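PDB 3OVG: phospho-furanose lactonase from Mycoplasma synoviae, which catalyses the zinc-dependent hydrolysis of 1,4-lactones, among them D-xylono-1,4-lactone 5-phosphate and L-arabino-1,4-lactone 5-phosphate, opening the ring to the hydroxy acid. Local coordinates for residues 161-166 with 196-201; 173-178 with 205-210. One frame throughout, in Å; residues are numbered along the deposited sequence.

Helix 165-181 and helix 195-205, joined through strand 185-190, are neighbours on the outside of the TIM-barrel fold of the phosphotriesterase family, and both interactions tie this pair of units together. Interaction 1 lies where the chain enters helix 165-181 and packs against the first turns of helix 195-205; interaction 2 joins the later turns of the first helix to the end of the second and the loop that follows. Their centres are 14 Å apart. Along the chain the segments alternate, 161-166, 173-178, 196-201 and 205-210, as expected of successive beta-alpha units running in the same direction. Interaction 1 also reaches a second subunit, whereas no other chain touches interaction 2.

Interaction 1 of 2, residues 161-166 with 196-201; sequences GAIDRL and LEVAKH
Ile163 CD1 makes all the close approaches of residues 161-166, and it meets three side chains of helix 195-205. It lies at the edge of the His201 ring, near the ring plane, 3.7 Å from CE1. Glu197 CB is 3.9 Å from the same methyl, and Val198 CG2 closes the group at 4.0 Å from Ile163 CD1. The reach comes from an extended isoleucine arm, with CD1 anti to CA across the CB-CG1 bond (chi2 -179°). A branched apolar side chain suits this buried place, where Glu197 offers only its aliphatic root. Ile163 and Asp164 lie in a short strand between barrel strand 157-160 and helix 165-181, so the contact joins the start of one beta-alpha unit of the TIM barrel to the helix of the next. That strand pairs antiparallel with a strand of the second subunit. The carboxylate of Glu197 turns to Arg301 of that subunit in a salt bridge. Farther back, Asp164 is the N-cap of helix 165-181: its OD2 accepts from Leu166 N at 2.9 Å, approached from above the carboxylate plane, while its OD1 forms a salt bridge with Lys290 of the second subunit.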
loop_
_atom_site.group_PDB
_atom_site.type_symbol
_atom_site.label_atom_id
_atom_site.label_comp_id
_atom_site.label_asym_id
_atom_site.label_seq_id
_atom_site.Cartn_x
_atom_site.Cartn_y
_atom_site.Cartn_z
ATOM N N GLY A 161 21.294 9.927 4.424
ATOM C CA GLY A 161 21.923 10.988 3.643
ATOM C C GLY A 161 21.653 12.356 4.233
ATOM O O GLY A 161 21.702 13.354 3.526
ATOM N N ALA A 162 21.349 12.428 5.525
ATOM C CA ALA A 162 21.087 13.741 6.125
ATOM C C ALA A 162 21.083 13.675 7.635
ATOM O O ALA A 162 20.749 12.641 8.224
ATOM C CB ALA A 162 19.778 14.320 5.639
ATOM N N ILE A 163 21.487 14.782 8.256
ATOM C CA ILE A 163 21.359 14.920 9.704
ATOM C C ILE A 163 20.270 15.931 9.970
ATOM O O ILE A 163 20.411 17.134 9.671
ATOM C CB ILE A 163 22.667 15.365 10.355
ATOM C CG1 ILE A 163 23.747 14.317 10.062
ATOM C CG2 ILE A 163 22.436 15.579 11.861
ATOM C CD1 ILE A 163 25.159 14.606 10.671
ATOM N N ASP A 164 19.165 15.420 10.502
ATOM C CA ASP A 164 17.996 16.232 10.771
ATOM C C ASP A 164 18.286 17.155 11.944
ATOM O O ASP A 164 19.046 16.805 12.839
ATOM C CB ASP A 164 16.820 15.327 11.143
ATOM C CG ASP A 164 15.561 16.093 11.333
ATOM O OD1 ASP A 164 15.000 16.547 10.313
ATOM O OD2 ASP A 164 15.167 16.278 12.514
ATOM N N ARG A 165 17.670 18.319 11.964
ATOM C CA ARG A 165 17.861 19.216 13.097
ATOM C C ARG A 165 17.703 18.504 14.443
ATOM O O ARG A 165 18.478 18.759 15.357
ATOM C CB ARG A 165 16.916 20.407 13.009
ATOM C CG ARG A 165 15.458 20.051 12.946
ATOM C CD ARG A 165 14.664 21.338 12.705
ATOM N NE ARG A 165 14.970 22.317 13.756
ATOM C CZ ARG A 165 14.408 22.298 14.964
ATOM N NH1 ARG A 165 13.536 21.350 15.264
ATOM N NH2 ARG A 165 14.734 23.204 15.879
ATOM N N LEU A 166 16.722 17.602 14.545
ATOM C CA LEU A 166 16.456 16.874 15.803
ATOM C C LEU A 166 17.538 15.843 16.150
ATOM O O LEU A 166 17.730 15.475 17.321
ATOM C CB LEU A 166 15.064 16.215 15.784
ATOM C CG LEU A 166 13.948 17.010 16.489
ATOM C CD1 LEU A 166 14.181 18.524 16.613
ATOM C CD2 LEU A 166 12.531 16.682 16.020
ATOM N N LEU A 196 31.142 10.710 8.898
ATOM C CA LEU A 196 32.208 11.681 9.117
ATOM C C LEU A 196 31.638 12.860 9.925
ATOM O O LEU A 196 32.240 13.356 10.870
ATOM C CB LEU A 196 32.714 12.184 7.760
ATOM C CG LEU A 196 33.816 13.239 7.791
ATOM C CD1 LEU A 196 35.044 12.709 8.579
ATOM C CD2 LEU A 196 34.194 13.646 6.382
ATOM N N GLU A 197 30.456 13.295 9.532
ATOM C CA GLU A 197 29.867 14.487 10.086
ATOM C C GLU A 197 29.358 14.236 11.520
ATOM O O GLU A 197 29.538 15.068 12.383
ATOM C CB GLU A 197 28.772 15.008 9.146
ATOM C CG GLU A 197 29.331 15.641 7.838
ATOM C CD GLU A 197 29.844 14.589 6.863
ATOM O OE1 GLU A 197 29.311 13.472 6.861
ATOM O OE2 GLU A 197 30.772 14.863 6.100
ATOM N N VAL A 198 28.757 13.081 11.770
ATOM C CA VAL A 198 28.428 12.681 13.133
ATOM C C VAL A 198 29.679 12.782 14.036
ATOM O O VAL A 198 29.652 13.448 15.090
ATOM C CB VAL A 198 27.871 11.285 13.166
ATOM C CG1 VAL A 198 27.984 10.723 14.602
ATOM C CG2 VAL A 198 26.434 11.321 12.662
ATOM N N ALA A 199 30.774 12.181 13.582
ATOM C CA ALA A 199 32.076 12.251 14.271
ATOM C C ALA A 199 32.505 13.680 14.576
ATOM O O ALA A 199 32.760 14.027 15.731
ATOM C CB ALA A 199 33.208 11.493 13.474
ATOM N N LYS A 200 32.555 14.526 13.557
ATOM C CA LYS A 200 33.010 15.906 13.756
ATOM C C LYS A 200 32.105 16.679 14.688
ATOM O O LYS A 200 32.564 17.480 15.505
ATOM C CB LYS A 200 33.123 16.610 12.413
ATOM C CG LYS A 200 34.274 16.037 11.583
ATOM C CD LYS A 200 33.980 16.129 10.092
ATOM C CE LYS A 200 34.580 17.346 9.438
ATOM N NZ LYS A 200 34.566 17.208 7.921
ATOM N N HIS A 201 30.802 16.432 14.592
ATOM C CA HIS A 201 29.891 17.187 15.431
ATOM C C HIS A 201 30.126 16.835 16.883
ATOM O O HIS A 201 30.291 17.721 17.701
ATOM C CB HIS A 201 28.417 16.998 15.016
ATOM C CG HIS A 201 28.122 17.510 13.650
ATOM N ND1 HIS A 201 27.133 16.983 12.846
ATOM C CD2 HIS A 201 28.704 18.502 12.937
ATOM C CE1 HIS A 201 27.123 17.627 11.694
ATOM N NE2 HIS A 201 28.067 18.552 11.725
#

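Interaction 2 of 2, residues 173-178 with 205-210; sequences VAARTS and FGANPD
Helix 195-205 ends in a Schellman motif at Gly206, and the turn that follows brings the chain against helix 165-181 of the preceding beta-alpha unit of the barrel. Ala175 carries the contact from the helix side. Its CB points into the turn and lies 3.5 Å from Phe205 CB, with Ala207 CB 4.0 Å from the same Ala175 methyl. The Ala175 methyl thus sits against the beta carbons of both Phe205 and Ala207, and the small alanines let the backbones come close: the CA atoms of Ala175 and Ala207 are 5.1 Å apart. The Phe205 ring meets this methyl obliquely, Phe205 CG lying 4.1 Å from Ala175 CB. With CG anti to its own carbonyl carbon (chi1 -76°), the ring is directed back toward the start of helix 165-181, where it packs on Leu168 and Glu172. Gly206 suits the break between Phe205 and Ala207 because its positive phi (112°) would press a beta carbon against the preceding carbonyl oxygen.

One helical turn beyond Ala175, a water bridges the polar groups. It donates to Ser178 OG and accepts from Asn208 N, which is 2.7 Å from the water oxygen. Ser178 OG is also hydrogen-bonded to Cys183 O. Asn208 then shapes the next bend as an Asx turn: its OD1 accepts from Asp210 N at 2.9 Å, from above the amide plane, and its ND2 is hydrogen-bonded to the Asp331 carboxylate. Within the helix, Thr177 OG1 and Thr177 N reach Val173 O from opposite faces of its plane.

No direct hydrogen bond joins the two segments, so their close fit rests on van der Waals contact between apolar groups, while the water gives the backbone N-H of Asn208 a partner that the methyl groups cannot supply.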
loop_
_atom_site.group_PDB
_atom_site.type_symbol
_atom_site.label_atom_id
_atom_site.label_comp_id
_atom_site.label_asym_id
_atom_site.label_seq_id
_atom_site.Cartn_x
_atom_site.Cartn_y
_atom_site.Cartn_z
ATOM N N VAL A 173 22.906 16.213 22.857
ATOM C CA VAL A 173 22.514 15.570 24.098
ATOM C C VAL A 173 23.524 14.446 24.433
ATOM O O VAL A 173 23.978 14.312 25.570
ATOM C CB VAL A 173 21.071 15.035 24.024
ATOM C CG1 VAL A 173 20.838 13.997 25.142
ATOM C CG2 VAL A 173 20.050 16.195 24.110
ATOM N N ALA A 174 23.919 13.675 23.428
ATOM C CA ALA A 174 24.856 12.577 23.661
ATOM C C ALA A 174 26.218 13.126 24.113
ATOM O O ALA A 174 26.806 12.650 25.070
ATOM C CB ALA A 174 25.012 11.776 22.400
ATOM N N ALA A 175 26.723 14.128 23.406
ATOM C CA ALA A 175 28.033 14.705 23.730
ATOM C C ALA A 175 28.026 15.277 25.145
ATOM O O ALA A 175 28.958 15.056 25.918
ATOM C CB ALA A 175 28.445 15.774 22.688
ATOM N N ARG A 176 26.959 15.986 25.497
ATOM C CA ARG A 176 26.908 16.620 26.829
ATOM C C ARG A 176 26.808 15.601 27.989
ATOM O O ARG A 176 27.435 15.746 29.039
ATOM C CB ARG A 176 25.770 17.655 26.873
ATOM C CG ARG A 176 26.091 18.921 26.028
ATOM C CD ARG A 176 24.898 19.855 25.808
ATOM N NE ARG A 176 24.403 20.495 27.027
ATOM C CZ ARG A 176 23.631 21.586 27.036
ATOM N NH1 ARG A 176 23.287 22.165 25.888
ATOM N NH2 ARG A 176 23.212 22.113 28.189
ATOM N N THR A 177 26.010 14.568 27.786
ATOM C CA THR A 177 25.868 13.484 28.763
ATOM C C THR A 177 27.185 12.742 28.898
ATOM O O THR A 177 27.603 12.362 30.006
ATOM C CB THR A 177 24.766 12.509 28.307
ATOM O OG1 THR A 177 23.551 13.243 28.164
ATOM C CG2 THR A 177 24.519 11.382 29.333
ATOM N N SER A 178 27.856 12.533 27.773
ATOM C CA SER A 178 29.114 11.790 27.793
ATOM C C SER A 178 30.186 12.637 28.528
ATOM O O SER A 178 30.900 12.169 29.411
ATOM C CB SER A 178 29.566 11.457 26.363
ATOM O OG SER A 178 30.865 10.884 26.368
ATOM N N PHE A 205 31.270 19.326 19.868
ATOM C CA PHE A 205 30.618 19.664 21.124
ATOM C C PHE A 205 31.572 19.484 22.305
ATOM O O PHE A 205 31.286 19.948 23.402
ATOM C CB PHE A 205 29.370 18.825 21.360
ATOM C CG PHE A 205 28.202 19.250 20.554
ATOM C CD1 PHE A 205 27.592 20.472 20.796
ATOM C CD2 PHE A 205 27.715 18.431 19.549
ATOM C CE1 PHE A 205 26.479 20.868 20.053
ATOM C CE2 PHE A 205 26.617 18.809 18.791
ATOM C CZ PHE A 205 25.993 20.036 19.033
ATOM N N GLY A 206 32.682 18.786 22.081
ATOM C CA GLY A 206 33.626 18.540 23.153
ATOM C C GLY A 206 33.700 17.072 23.562
ATOM O O GLY A 206 34.399 16.730 24.503
ATOM N N ALA A 207 32.993 16.187 22.869
ATOM C CA ALA A 207 33.076 14.769 23.232
ATOM C C ALA A 207 34.468 14.224 22.948
ATOM O O ALA A 207 35.126 14.694 22.038
ATOM C CB ALA A 207 31.984 13.931 22.519
ATOM N N ASN A 208 34.913 13.252 23.745
ATOM C CA ASN A 208 36.175 12.550 23.499
ATOM C C ASN A 208 36.050 11.517 22.362
ATOM O O ASN A 208 35.299 10.543 22.500
ATOM C CB ASN A 208 36.608 11.863 24.795
ATOM C CG ASN A 208 37.979 11.178 24.694
ATOM O OD1 ASN A 208 38.631 11.152 23.647
ATOM N ND2 ASN A 208 38.407 10.597 25.811
ATOM N N PRO A 209 36.811 11.703 21.261
ATOM C CA PRO A 209 36.772 10.735 20.163
ATOM C C PRO A 209 36.955 9.309 20.686
ATOM O O PRO A 209 36.502 8.353 20.087
ATOM C CB PRO A 209 38.009 11.089 19.312
ATOM C CG PRO A 209 38.485 12.416 19.796
ATOM C CD PRO A 209 37.934 12.652 21.155
ATOM N N ASP A 210 37.672 9.173 21.787
ATOM C CA ASP A 210 37.953 7.845 22.318
ATOM C C ASP A 210 36.752 7.104 22.879
ATOM O O ASP A 210 36.840 5.894 23.141
ATOM C CB ASP A 210 39.021 7.907 23.409
ATOM C CG ASP A 210 40.262 7.174 23.014
ATOM O OD1 ASP A 210 40.997 7.719 22.148
ATOM O OD2 ASP A 210 40.480 6.043 23.548
HETATM O O HOH W 1 33.287 12.350 25.727
#